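Local coordinates for lipoprotein (Mycoplasma mycoides subsp. capri, PDB 7ADK) that probably acts as a surface protease of the PA clan that cleaves immunoglobulins and, with its partner immunoglobulin-blocking protein, promotes dissociation of antibody from antigen, at residues A160-G164 with Y182-R186; L254-E258 with P749-A753; A278-A284 with L467-V473; L283-L287 with T583-S589. One frame throughout, in Å; residues are numbered along the deposited sequence.

Contact 1 of 4, residues A160-G164 with Y182-R186; sequences AYFGG and YDNER
A short 3-10 turn, Ala160 to Phe162, meets helix 176-192 at residues 182-186, with CA atoms no nearer than 8.9 Å (Phe162 to Tyr182), so side chains must bridge the gap, one of them reaching a backbone carbonyl. The turn is closed by Gly163 N to Ala160 O at 3.1 Å; Gly163 then takes positive phi (81°), and Gly164 is the N-cap of the next helix. Tyr161 and Tyr182, each with chi1 t, reach across in opposite directions. Tyr182 OH donates to the backbone Tyr161 O (2.7 Å), and Tyr161 OH donates to Asp183 OD1 (2.6 Å). The second carboxylate oxygen of Asp183 is satisfied by the Tyr171 hydroxyl. Arg186 lies by the Tyr161 ring, its CD 4.3 Å from the centroid in an off-centre CH-pi contact, while its NH1 bonds Tyr182 O (3.0 Å) and makes a salt bridge to Glu185 OE2 (3.0 Å). Apolar contacts fill in between: Tyr161 CE2 to Tyr182 CE2 at 4.0 Å and Phe162 CD1 to Tyr182 CE2 at 4.3 Å. The turn leads into helix 165-173, and helix 176-192 comes back to pack against it through tyrosine side chains, with Phe162 edge-to-face with Tyr168 and Tyr171 of the intervening helix.

Contact 2 of 4, residues L254-E258 with P749-A753; sequences LKIYE and PRFYA
This is a buried loop-to-loop contact in which an arginine donates two hydrogen bonds to one backbone carbonyl, joining the loop ahead of strand 289-293 to the one between strands 737-747 and 761-765. Neither segment is regular, and the closest CA pair is Lys255 to Arg750 at 7.0 Å. Arg750 is extended (chi1 to chi3 all t), so its guanidinium edge meets Lys255 O: both NE and NH2 donate to that one oxygen at 2.9 Å. Segment 749-753 belongs to the DUF31 peptidase region of clan PA, whose members share a chymotrypsin-like double-barrel fold, and the arginine ties two loops that lie 491 residues apart in sequence. Phe751 (chi1 m) lies beside the same carbonyl, with CE1 3.6 Å from Lys255 O and CZ 4.1 Å from Glu258 OE2. Lys255, with chi1 p, sends its amine to Ala781 O, and Glu258 OE1 forms a salt bridge with Lys671. On the partner chain, the putative immunoglobulin-blocking virulence protein, Thr685 hydrogen-bonds Glu258 O and Lys740 packs on Tyr257.

Contact 3 of 4, residues A278-A284 with L467-V473; sequences AKTVGLA and LNSEVKV
Apart from Leu467, which ends strand 461-467, both segments are irregular, and their CA atoms approach at three places: Leu283 to Leu467 (5.2 Å), Ala284 to Ser469 (5.5 Å) and Ala278 to Val473 (6.7 Å). Residues 278-284 double back, with positive phi at Lys279 (76°) and Ala284 (64°), while 467-473 leaves the strand through a type I beta turn from Asn468 to Val471, closed by Val471 N to Asn468 O at 3.3 Å. Leu283, with chi1 and chi2 t, packs over one face of that turn: its CB is 3.9 Å from Leu467 CD2, its CD1 3.7 Å from Val471 CB, and its CD2 3.6 Å from Ser469 CA. Lys279 (chi1 t, chi2 p) reaches along the turn, its NZ donating to Ser469 O at 2.9 Å. Val473 CG1 rests 3.3 Å from Ala278 O. The result is a leucine side chain packed against a type I beta turn at the start of the loop between antiparallel neighbours 461-467 and 486-493 in this PA-clan peptidase.

Contact 4 of 4, residues L283-L287 with T583-S589; sequences LARTL and TNNYSES
Across this buried interface no hydrogen bond forms, although polar groups come close. Ala284 N and Asn584 ND2, both donors, are 3.3 Å apart, and Arg285 NH2 lies 2.8 Å from Ser589 OG at a poor angle, with Ser589 OG over a guanidinium face. Asn584 instead bonds Leu467 O and Ser469 N, and Arg285 bonds Lys591 O through NE. The closest CA pair is Ala284 to Asn584 at 4.9 Å. Positive phi at Ala284 (64°), Asn584 (46°) and Asn585 (54°) bends both chains, and Thr286 centres an inverse gamma turn. Contact is therefore by shape: Ala284 CB meets Asn584 CB at 3.8 Å, Arg285 CD (chi1 and chi2 m) approaches Tyr586 CD1 at 3.4 Å, and Leu287 CD2 (chi1 p) sits 3.9 Å from Thr583 CA. Tyr586 OH continues to Met429 O of strand 421-433. Thr583 is the first residue beyond helix 575-582, so the interface wedges a helix exit against the lead-in to strand 289-293, part of the antiparallel sheet of the PA-clan peptidase fold.

In the fold
Contact 1 comes first along the chain and closes before contact 2 opens; contacts 3 and 4 both fall within the long span bridged by contact 2. Contacts 1 and 2 have centres 17 Å apart and touch, Phe162 CZ lying 3.4 Å from Leu254 CD1, which ties the N-terminal helices to the loop 254-258. Contacts 3 and 4 share Leu283 and Ala284, with centres 9 Å apart; both use the loop that leads into strand 289-293, and contact 3 also takes in the end of its sheet neighbour 461-467. The long connection from 254 to strand 289-293 is thus held by loops from distant parts of the sequence, at 749-753, 467-473 and 583-589.

Contact 1 of 4, residues A160-G164 with Y182-R186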
loop_
_atom_site.group_PDB
_atom_site.type_symbol
_atom_site.label_atom_id
_atom_site.label_comp_id
_atom_site.label_asym_id
_atom_site.label_seq_id
_atom_site.Cartn_x
_atom_site.Cartn_y
_atom_site.Cartn_z
ATOM N N ALA B 160 11.406 -5.816 -30.831
ATOM C CA ALA B 160 11.633 -7.214 -31.209
ATOM C C ALA B 160 10.364 -7.917 -31.741
ATOM O O ALA B 160 10.431 -8.619 -32.749
ATOM C CB ALA B 160 12.224 -7.939 -30.003
ATOM N N TYR B 161 9.200 -7.638 -31.161
ATOM C CA TYR B 161 7.895 -8.069 -31.661
ATOM C C TYR B 161 7.573 -7.553 -33.080
ATOM O O TYR B 161 6.859 -8.203 -33.842
ATOM C CB TYR B 161 6.851 -7.597 -30.649
ATOM C CG TYR B 161 5.427 -7.904 -31.041
ATOM C CD1 TYR B 161 4.862 -9.154 -30.741
ATOM C CD2 TYR B 161 4.682 -6.946 -31.742
ATOM C CE1 TYR B 161 3.549 -9.444 -31.134
ATOM C CE2 TYR B 161 3.378 -7.239 -32.155
ATOM C CZ TYR B 161 2.808 -8.485 -31.842
ATOM O OH TYR B 161 1.547 -8.770 -32.230
ATOM N N PHE B 162 8.127 -6.400 -33.460
ATOM C CA PHE B 162 8.018 -5.798 -34.788
ATOM C C PHE B 162 9.183 -6.135 -35.726
ATOM O O PHE B 162 9.173 -5.732 -36.886
ATOM C CB PHE B 162 7.883 -4.289 -34.662
ATOM C CG PHE B 162 6.772 -3.837 -33.759
ATOM C CD1 PHE B 162 5.456 -3.812 -34.235
ATOM C CD2 PHE B 162 7.051 -3.487 -32.434
ATOM C CE1 PHE B 162 4.422 -3.425 -33.383
ATOM C CE2 PHE B 162 6.012 -3.122 -31.579
ATOM C CZ PHE B 162 4.704 -3.076 -32.060
ATOM N N GLY B 163 10.202 -6.859 -35.261
ATOM C CA GLY B 163 11.404 -7.159 -36.044
ATOM C C GLY B 163 12.460 -6.046 -36.096
ATOM O O GLY B 163 13.272 -6.023 -37.019
ATOM N N GLY B 164 12.462 -5.131 -35.126
ATOM C CA GLY B 164 13.397 -4.003 -35.008
ATOM C C GLY B 164 12.771 -2.657 -35.378
ATOM O O GLY B 164 11.618 -2.588 -35.791
ATOM N N TYR B 182 -0.890 -8.471 -39.003
ATOM C CA TYR B 182 0.429 -8.695 -38.410
ATOM C C TYR B 182 0.353 -9.312 -36.998
ATOM O O TYR B 182 1.030 -10.300 -36.704
ATOM C CB TYR B 182 1.189 -7.368 -38.407
ATOM C CG TYR B 182 2.609 -7.490 -37.905
ATOM C CD1 TYR B 182 3.621 -7.902 -38.787
ATOM C CD2 TYR B 182 2.903 -7.281 -36.544
ATOM C CE1 TYR B 182 4.921 -8.119 -38.307
ATOM C CE2 TYR B 182 4.201 -7.509 -36.058
ATOM C CZ TYR B 182 5.208 -7.943 -36.942
ATOM O OH TYR B 182 6.440 -8.255 -36.481
ATOM N N ASP B 183 -0.487 -8.748 -36.130
ATOM C CA ASP B 183 -0.702 -9.204 -34.756
ATOM C C ASP B 183 -1.469 -10.527 -34.675
ATOM O O ASP B 183 -1.172 -11.357 -33.824
ATOM C CB ASP B 183 -1.459 -8.137 -33.960
ATOM C CG ASP B 183 -0.718 -6.816 -33.773
ATOM O OD1 ASP B 183 0.526 -6.840 -33.679
ATOM O OD2 ASP B 183 -1.384 -5.764 -33.663
ATOM N N ASN B 184 -2.432 -10.772 -35.557
ATOM C CA ASN B 184 -3.213 -12.000 -35.556
ATOM C C ASN B 184 -2.370 -13.217 -36.004
ATOM O O ASN B 184 -2.492 -14.283 -35.414
ATOM C CB ASN B 184 -4.467 -11.765 -36.400
ATOM C CG ASN B 184 -5.387 -12.960 -36.433
ATOM O OD1 ASN B 184 -6.145 -13.213 -35.522
ATOM N ND2 ASN B 184 -5.341 -13.727 -37.481
ATOM N N GLU B 185 -1.427 -13.077 -36.950
ATOM C CA GLU B 185 -0.528 -14.185 -37.301
ATOM C C GLU B 185 0.517 -14.501 -36.209
ATOM O O GLU B 185 1.235 -15.492 -36.321
ATOM C CB GLU B 185 0.083 -14.010 -38.704
ATOM C CG GLU B 185 1.275 -13.060 -38.806
ATOM C CD GLU B 185 2.131 -13.204 -40.074
ATOM O OE1 GLU B 185 1.851 -14.051 -40.938
ATOM O OE2 GLU B 185 3.139 -12.488 -40.197
ATOM N N ARG B 186 0.606 -13.685 -35.155
ATOM C CA ARG B 186 1.434 -13.867 -33.954
ATOM C C ARG B 186 0.607 -14.352 -32.774
ATOM O O ARG B 186 1.003 -15.281 -32.084
ATOM C CB ARG B 186 2.156 -12.552 -33.641
ATOM C CG ARG B 186 3.167 -12.271 -34.709
ATOM C CD ARG B 186 3.858 -10.936 -34.705
ATOM N NE ARG B 186 4.943 -10.906 -35.695
ATOM C CZ ARG B 186 4.850 -11.135 -36.993
ATOM N NH1 ARG B 186 3.717 -11.157 -37.625
ATOM N NH2 ARG B 186 5.915 -11.366 -37.687
#

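Contact 2 of 4, residues L254-E258 with P749-A753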
loop_
_atom_site.group_PDB
_atom_site.type_symbol
_atom_site.label_atom_id
_atom_site.label_comp_id
_atom_site.label_asym_id
_atom_site.label_seq_id
_atom_site.Cartn_x
_atom_site.Cartn_y
_atom_site.Cartn_z
ATOM N N LEU B 254 1.860 -4.970 -27.097
ATOM C CA LEU B 254 1.791 -3.799 -27.975
ATOM C C LEU B 254 1.059 -2.580 -27.402
ATOM O O LEU B 254 1.382 -1.448 -27.745
ATOM C CB LEU B 254 1.166 -4.242 -29.297
ATOM C CG LEU B 254 1.181 -3.162 -30.377
ATOM C CD1 LEU B 254 1.403 -3.798 -31.727
ATOM C CD2 LEU B 254 -0.108 -2.374 -30.480
ATOM N N LYS B 255 0.061 -2.751 -26.528
ATOM C CA LYS B 255 -0.697 -1.610 -25.957
ATOM C C LYS B 255 0.082 -0.791 -24.917
ATOM O O LYS B 255 -0.501 -0.006 -24.176
ATOM C CB LYS B 255 -2.070 -2.068 -25.448
ATOM C CG LYS B 255 -1.977 -2.939 -24.195
ATOM C CD LYS B 255 -3.360 -3.310 -23.691
ATOM C CE LYS B 255 -3.333 -4.320 -22.531
ATOM N NZ LYS B 255 -3.093 -5.715 -23.010
ATOM N N ILE B 256 1.390 -1.004 -24.819
ATOM C CA ILE B 256 2.202 -0.678 -23.652
ATOM C C ILE B 256 3.372 0.231 -24.062
ATOM O O ILE B 256 3.328 1.427 -23.802
ATOM C CB ILE B 256 2.593 -1.963 -22.873
ATOM C CG1 ILE B 256 1.347 -2.828 -22.571
ATOM C CG2 ILE B 256 3.303 -1.577 -21.571
ATOM C CD1 ILE B 256 1.574 -4.125 -21.800
ATOM N N TYR B 257 4.415 -0.304 -24.708
ATOM C CA TYR B 257 5.651 0.407 -25.084
ATOM C C TYR B 257 6.410 1.092 -23.924
ATOM O O TYR B 257 7.404 1.788 -24.137
ATOM C CB TYR B 257 5.395 1.406 -26.217
ATOM C CG TYR B 257 4.610 0.918 -27.418
ATOM C CD1 TYR B 257 5.200 0.032 -28.335
ATOM C CD2 TYR B 257 3.344 1.467 -27.685
ATOM C CE1 TYR B 257 4.528 -0.290 -29.522
ATOM C CE2 TYR B 257 2.665 1.136 -28.871
ATOM C CZ TYR B 257 3.261 0.254 -29.790
ATOM O OH TYR B 257 2.596 -0.092 -30.918
ATOM N N GLU B 258 5.972 0.904 -22.676
ATOM C CA GLU B 258 6.519 1.566 -21.486
ATOM C C GLU B 258 7.987 1.228 -21.214
ATOM O O GLU B 258 8.684 2.015 -20.571
ATOM C CB GLU B 258 5.651 1.216 -20.261
ATOM C CG GLU B 258 4.227 1.788 -20.319
ATOM C CD GLU B 258 4.181 3.303 -20.567
ATOM O OE1 GLU B 258 5.112 4.020 -20.133
ATOM O OE2 GLU B 258 3.223 3.796 -21.194
ATOM N N PRO B 749 -11.239 -1.434 -22.419
ATOM C CA PRO B 749 -10.342 -0.438 -21.842
ATOM C C PRO B 749 -8.866 -0.853 -21.783
ATOM O O PRO B 749 -8.544 -1.985 -21.414
ATOM C CB PRO B 749 -10.900 -0.219 -20.436
ATOM C CG PRO B 749 -11.750 -1.436 -20.131
ATOM C CD PRO B 749 -12.337 -1.688 -21.498
ATOM N N ARG B 750 -7.962 0.082 -22.109
ATOM C CA ARG B 750 -6.511 -0.155 -22.280
ATOM C C ARG B 750 -5.763 -0.661 -21.040
ATOM O O ARG B 750 -5.154 -1.724 -21.109
ATOM C CB ARG B 750 -5.852 1.114 -22.840
ATOM C CG ARG B 750 -4.350 0.992 -23.094
ATOM C CD ARG B 750 -3.783 2.324 -23.573
ATOM N NE ARG B 750 -2.356 2.221 -23.868
ATOM C CZ ARG B 750 -1.490 3.201 -23.990
ATOM N NH1 ARG B 750 -1.822 4.452 -23.941
ATOM N NH2 ARG B 750 -0.242 2.930 -24.163
ATOM N N PHE B 751 -5.749 0.115 -19.957
ATOM C CA PHE B 751 -4.932 -0.132 -18.764
ATOM C C PHE B 751 -5.822 -0.486 -17.569
ATOM O O PHE B 751 -5.847 0.245 -16.587
ATOM C CB PHE B 751 -4.044 1.099 -18.466
ATOM C CG PHE B 751 -2.854 1.404 -19.366
ATOM C CD1 PHE B 751 -2.073 0.379 -19.936
ATOM C CD2 PHE B 751 -2.442 2.741 -19.511
ATOM C CE1 PHE B 751 -0.898 0.690 -20.637
ATOM C CE2 PHE B 751 -1.273 3.051 -20.221
ATOM C CZ PHE B 751 -0.489 2.024 -20.769
ATOM N N TYR B 752 -6.602 -1.570 -17.616
ATOM C CA TYR B 752 -7.648 -1.779 -16.602
ATOM C C TYR B 752 -8.020 -3.237 -16.336
ATOM O O TYR B 752 -9.043 -3.747 -16.793
ATOM C CB TYR B 752 -8.865 -0.945 -16.986
ATOM C CG TYR B 752 -9.782 -0.531 -15.847
ATOM C CD1 TYR B 752 -9.300 0.238 -14.774
ATOM C CD2 TYR B 752 -11.134 -0.884 -15.876
ATOM C CE1 TYR B 752 -10.154 0.606 -13.717
ATOM C CE2 TYR B 752 -11.991 -0.525 -14.828
ATOM C CZ TYR B 752 -11.503 0.212 -13.741
ATOM O OH TYR B 752 -12.343 0.493 -12.721
ATOM N N ALA B 753 -7.212 -3.901 -15.514
ATOM C CA ALA B 753 -7.544 -5.191 -14.928
ATOM C C ALA B 753 -7.532 -5.148 -13.379
ATOM O O ALA B 753 -6.704 -5.794 -12.739
ATOM C CB ALA B 753 -6.633 -6.239 -15.560
#

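Contact 3 of 4, residues A278-A284 with L467-V473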
loop_
_atom_site.group_PDB
_atom_site.type_symbol
_atom_site.label_atom_id
_atom_site.label_comp_id
_atom_site.label_asym_id
_atom_site.label_seq_id
_atom_site.Cartn_x
_atom_site.Cartn_y
_atom_site.Cartn_z
ATOM N N ALA B 278 -11.145 13.249 -11.318
ATOM C CA ALA B 278 -11.647 13.448 -9.968
ATOM C C ALA B 278 -11.646 14.935 -9.662
ATOM O O ALA B 278 -10.850 15.673 -10.213
ATOM C CB ALA B 278 -10.799 12.664 -8.987
ATOM N N LYS B 279 -12.541 15.353 -8.771
ATOM C CA LYS B 279 -13.138 16.701 -8.755
ATOM C C LYS B 279 -14.212 16.826 -9.870
ATOM O O LYS B 279 -15.032 17.739 -9.815
ATOM C CB LYS B 279 -12.063 17.806 -8.678
ATOM C CG LYS B 279 -12.535 19.185 -8.182
ATOM C CD LYS B 279 -12.872 19.234 -6.688
ATOM C CE LYS B 279 -13.180 20.665 -6.259
ATOM N NZ LYS B 279 -13.244 20.814 -4.789
ATOM N N THR B 280 -14.311 15.813 -10.754
ATOM C CA THR B 280 -15.473 15.493 -11.586
ATOM C C THR B 280 -15.940 14.033 -11.465
ATOM O O THR B 280 -17.087 13.831 -11.117
ATOM C CB THR B 280 -15.244 15.871 -13.050
ATOM O OG1 THR B 280 -14.822 17.211 -13.149
ATOM C CG2 THR B 280 -16.516 15.726 -13.867
ATOM N N VAL B 281 -15.130 13.007 -11.757
ATOM C CA VAL B 281 -15.660 11.634 -12.006
ATOM C C VAL B 281 -15.601 10.652 -10.835
ATOM O O VAL B 281 -16.616 10.067 -10.478
ATOM C CB VAL B 281 -15.054 11.041 -13.297
ATOM C CG1 VAL B 281 -15.209 9.530 -13.449
ATOM C CG2 VAL B 281 -15.699 11.736 -14.495
ATOM N N GLY B 282 -14.433 10.379 -10.270
ATOM C CA GLY B 282 -14.246 9.380 -9.210
ATOM C C GLY B 282 -14.468 9.887 -7.803
ATOM O O GLY B 282 -14.377 9.171 -6.816
ATOM N N LEU B 283 -14.741 11.168 -7.736
ATOM C CA LEU B 283 -15.048 11.980 -6.583
ATOM C C LEU B 283 -16.338 12.690 -6.938
ATOM O O LEU B 283 -16.559 13.027 -8.095
ATOM C CB LEU B 283 -13.856 12.921 -6.349
ATOM C CG LEU B 283 -14.059 14.135 -5.433
ATOM C CD1 LEU B 283 -12.692 14.759 -5.162
ATOM C CD2 LEU B 283 -14.948 15.208 -6.063
ATOM N N ALA B 284 -17.197 12.902 -5.965
ATOM C CA ALA B 284 -18.555 13.385 -6.188
ATOM C C ALA B 284 -19.522 12.487 -6.974
ATOM O O ALA B 284 -20.681 12.458 -6.601
ATOM C CB ALA B 284 -18.569 14.826 -6.662
ATOM N N LEU B 467 -15.154 9.303 -1.803
ATOM C CA LEU B 467 -14.171 10.389 -1.758
ATOM C C LEU B 467 -14.894 11.732 -1.627
ATOM O O LEU B 467 -15.816 11.986 -2.405
ATOM C CB LEU B 467 -13.350 10.257 -3.053
ATOM C CG LEU B 467 -12.089 11.112 -3.189
ATOM C CD1 LEU B 467 -11.143 10.950 -2.008
ATOM C CD2 LEU B 467 -11.313 10.675 -4.428
ATOM N N ASN B 468 -14.563 12.554 -0.629
ATOM C CA ASN B 468 -15.280 13.808 -0.426
ATOM C C ASN B 468 -14.897 14.877 -1.454
ATOM O O ASN B 468 -13.758 14.957 -1.910
ATOM C CB ASN B 468 -15.303 14.306 1.035
ATOM C CG ASN B 468 -14.048 14.254 1.874
ATOM O OD1 ASN B 468 -13.007 14.779 1.528
ATOM N ND2 ASN B 468 -14.121 13.696 3.052
ATOM N N SER B 469 -15.874 15.702 -1.827
ATOM C CA SER B 469 -15.762 16.736 -2.855
ATOM C C SER B 469 -14.668 17.780 -2.608
ATOM O O SER B 469 -14.177 18.414 -3.535
ATOM C CB SER B 469 -17.117 17.412 -3.002
ATOM O OG SER B 469 -17.426 18.235 -1.904
ATOM N N GLU B 470 -14.272 17.948 -1.358
ATOM C CA GLU B 470 -13.286 18.893 -0.854
ATOM C C GLU B 470 -11.851 18.634 -1.351
ATOM O O GLU B 470 -11.042 19.561 -1.383
ATOM C CB GLU B 470 -13.358 18.841 0.681
ATOM C CG GLU B 470 -14.698 19.304 1.280
ATOM C CD GLU B 470 -15.762 18.203 1.458
ATOM O OE1 GLU B 470 -16.016 17.798 2.610
ATOM O OE2 GLU B 470 -16.375 17.755 0.465
ATOM N N VAL B 471 -11.556 17.401 -1.773
ATOM C CA VAL B 471 -10.244 16.872 -2.211
ATOM C C VAL B 471 -9.707 17.489 -3.512
ATOM O O VAL B 471 -10.467 17.978 -4.339
ATOM C CB VAL B 471 -10.401 15.351 -2.355
ATOM C CG1 VAL B 471 -9.316 14.592 -3.099
ATOM C CG2 VAL B 471 -10.521 14.695 -0.990
ATOM N N LYS B 472 -8.384 17.436 -3.723
ATOM C CA LYS B 472 -7.658 18.120 -4.812
ATOM C C LYS B 472 -6.879 17.158 -5.720
ATOM O O LYS B 472 -6.366 16.132 -5.280
ATOM C CB LYS B 472 -6.739 19.203 -4.218
ATOM C CG LYS B 472 -7.545 20.330 -3.562
ATOM C CD LYS B 472 -6.654 21.360 -2.877
ATOM C CE LYS B 472 -7.542 22.375 -2.148
ATOM N NZ LYS B 472 -6.767 23.209 -1.208
ATOM N N VAL B 473 -6.797 17.498 -7.005
ATOM C CA VAL B 473 -6.101 16.708 -8.036
ATOM C C VAL B 473 -4.589 16.682 -7.812
ATOM O O VAL B 473 -4.013 17.566 -7.181
ATOM C CB VAL B 473 -6.450 17.175 -9.462
ATOM C CG1 VAL B 473 -7.947 17.075 -9.715
ATOM C CG2 VAL B 473 -5.994 18.591 -9.785
#

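Contact 4 of 4, residues L283-L287 with T583-S589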
loop_
_atom_site.group_PDB
_atom_site.type_symbol
_atom_site.label_atom_id
_atom_site.label_comp_id
_atom_site.label_asym_id
_atom_site.label_seq_id
_atom_site.Cartn_x
_atom_site.Cartn_y
_atom_site.Cartn_z
ATOM N N LEU B 283 -14.741 11.168 -7.736
ATOM C CA LEU B 283 -15.048 11.980 -6.583
ATOM C C LEU B 283 -16.338 12.690 -6.938
ATOM O O LEU B 283 -16.559 13.027 -8.095
ATOM C CB LEU B 283 -13.856 12.921 -6.349
ATOM C CG LEU B 283 -14.059 14.135 -5.433
ATOM C CD1 LEU B 283 -12.692 14.759 -5.162
ATOM C CD2 LEU B 283 -14.948 15.208 -6.063
ATOM N N ALA B 284 -17.197 12.902 -5.965
ATOM C CA ALA B 284 -18.555 13.385 -6.188
ATOM C C ALA B 284 -19.522 12.487 -6.974
ATOM O O ALA B 284 -20.681 12.458 -6.601
ATOM C CB ALA B 284 -18.569 14.826 -6.662
ATOM N N ARG B 285 -19.114 11.776 -8.021
ATOM C CA ARG B 285 -20.053 11.138 -8.951
ATOM C C ARG B 285 -20.009 9.624 -8.895
ATOM O O ARG B 285 -21.033 8.999 -8.634
ATOM C CB ARG B 285 -19.863 11.658 -10.383
ATOM C CG ARG B 285 -19.896 13.177 -10.525
ATOM C CD ARG B 285 -21.224 13.842 -10.214
ATOM N NE ARG B 285 -21.076 15.301 -10.360
ATOM C CZ ARG B 285 -20.873 16.168 -9.386
ATOM N NH1 ARG B 285 -21.358 16.022 -8.193
ATOM N NH2 ARG B 285 -20.147 17.222 -9.583
ATOM N N THR B 286 -18.855 9.007 -9.100
ATOM C CA THR B 286 -18.678 7.553 -8.919
ATOM C C THR B 286 -18.492 7.246 -7.454
ATOM O O THR B 286 -17.526 6.618 -7.031
ATOM C CB THR B 286 -17.571 6.938 -9.759
ATOM O OG1 THR B 286 -17.731 7.441 -11.055
ATOM C CG2 THR B 286 -17.724 5.418 -9.807
ATOM N N LEU B 287 -19.378 7.842 -6.666
ATOM C CA LEU B 287 -19.111 8.130 -5.287
ATOM C C LEU B 287 -18.857 6.828 -4.537
ATOM O O LEU B 287 -17.761 6.710 -3.978
ATOM C CB LEU B 287 -20.128 9.171 -4.722
ATOM C CG LEU B 287 -21.606 8.833 -4.435
ATOM C CD1 LEU B 287 -21.810 8.280 -3.028
ATOM C CD2 LEU B 287 -22.456 10.088 -4.497
ATOM N N THR B 583 -24.229 12.608 -0.641
ATOM C CA THR B 583 -24.253 12.598 -2.112
ATOM C C THR B 583 -23.257 13.565 -2.759
ATOM O O THR B 583 -23.425 13.886 -3.933
ATOM C CB THR B 583 -25.668 12.826 -2.675
ATOM O OG1 THR B 583 -26.155 14.110 -2.367
ATOM C CG2 THR B 583 -26.633 11.769 -2.145
ATOM N N ASN B 584 -22.260 14.075 -2.024
ATOM C CA ASN B 584 -21.295 15.092 -2.474
ATOM C C ASN B 584 -21.966 16.276 -3.198
ATOM O O ASN B 584 -21.437 16.856 -4.145
ATOM C CB ASN B 584 -20.195 14.426 -3.298
ATOM C CG ASN B 584 -19.043 13.841 -2.511
ATOM O OD1 ASN B 584 -18.530 14.429 -1.589
ATOM N ND2 ASN B 584 -18.517 12.718 -2.920
ATOM N N ASN B 585 -23.170 16.613 -2.757
ATOM C CA ASN B 585 -24.045 17.662 -3.256
ATOM C C ASN B 585 -24.354 17.607 -4.770
ATOM O O ASN B 585 -24.409 18.640 -5.430
ATOM C CB ASN B 585 -23.536 19.014 -2.746
ATOM C CG ASN B 585 -24.626 20.055 -2.670
ATOM O OD1 ASN B 585 -25.799 19.830 -2.907
ATOM N ND2 ASN B 585 -24.287 21.255 -2.307
ATOM N N TYR B 586 -24.588 16.415 -5.322
ATOM C CA TYR B 586 -24.950 16.222 -6.746
ATOM C C TYR B 586 -26.180 17.026 -7.209
ATOM O O TYR B 586 -26.290 17.395 -8.380
ATOM C CB TYR B 586 -25.178 14.718 -6.988
ATOM C CG TYR B 586 -25.492 14.356 -8.424
ATOM C CD1 TYR B 586 -24.513 14.493 -9.424
ATOM C CD2 TYR B 586 -26.725 13.767 -8.766
ATOM C CE1 TYR B 586 -24.763 14.059 -10.736
ATOM C CE2 TYR B 586 -26.984 13.343 -10.085
ATOM C CZ TYR B 586 -25.994 13.494 -11.071
ATOM O OH TYR B 586 -26.180 13.073 -12.345
ATOM N N SER B 587 -27.097 17.361 -6.312
ATOM C CA SER B 587 -28.216 18.270 -6.588
ATOM C C SER B 587 -27.760 19.652 -7.054
ATOM O O SER B 587 -28.226 20.147 -8.076
ATOM C CB SER B 587 -29.081 18.424 -5.341
ATOM O OG SER B 587 -30.194 19.250 -5.573
ATOM N N GLU B 588 -26.849 20.292 -6.328
ATOM C CA GLU B 588 -26.438 21.679 -6.574
ATOM C C GLU B 588 -25.173 21.816 -7.419
ATOM O O GLU B 588 -24.911 22.887 -7.963
ATOM C CB GLU B 588 -26.290 22.430 -5.242
ATOM C CG GLU B 588 -27.573 22.489 -4.409
ATOM C CD GLU B 588 -28.786 22.903 -5.241
ATOM O OE1 GLU B 588 -28.764 23.992 -5.850
ATOM O OE2 GLU B 588 -29.763 22.132 -5.303
ATOM N N SER B 589 -24.535 20.710 -7.810
ATOM C CA SER B 589 -23.603 20.648 -8.952
ATOM C C SER B 589 -24.207 20.925 -10.355
ATOM O O SER B 589 -25.322 20.492 -10.669
ATOM C CB SER B 589 -22.921 19.290 -8.956
ATOM O OG SER B 589 -22.005 19.267 -10.024
#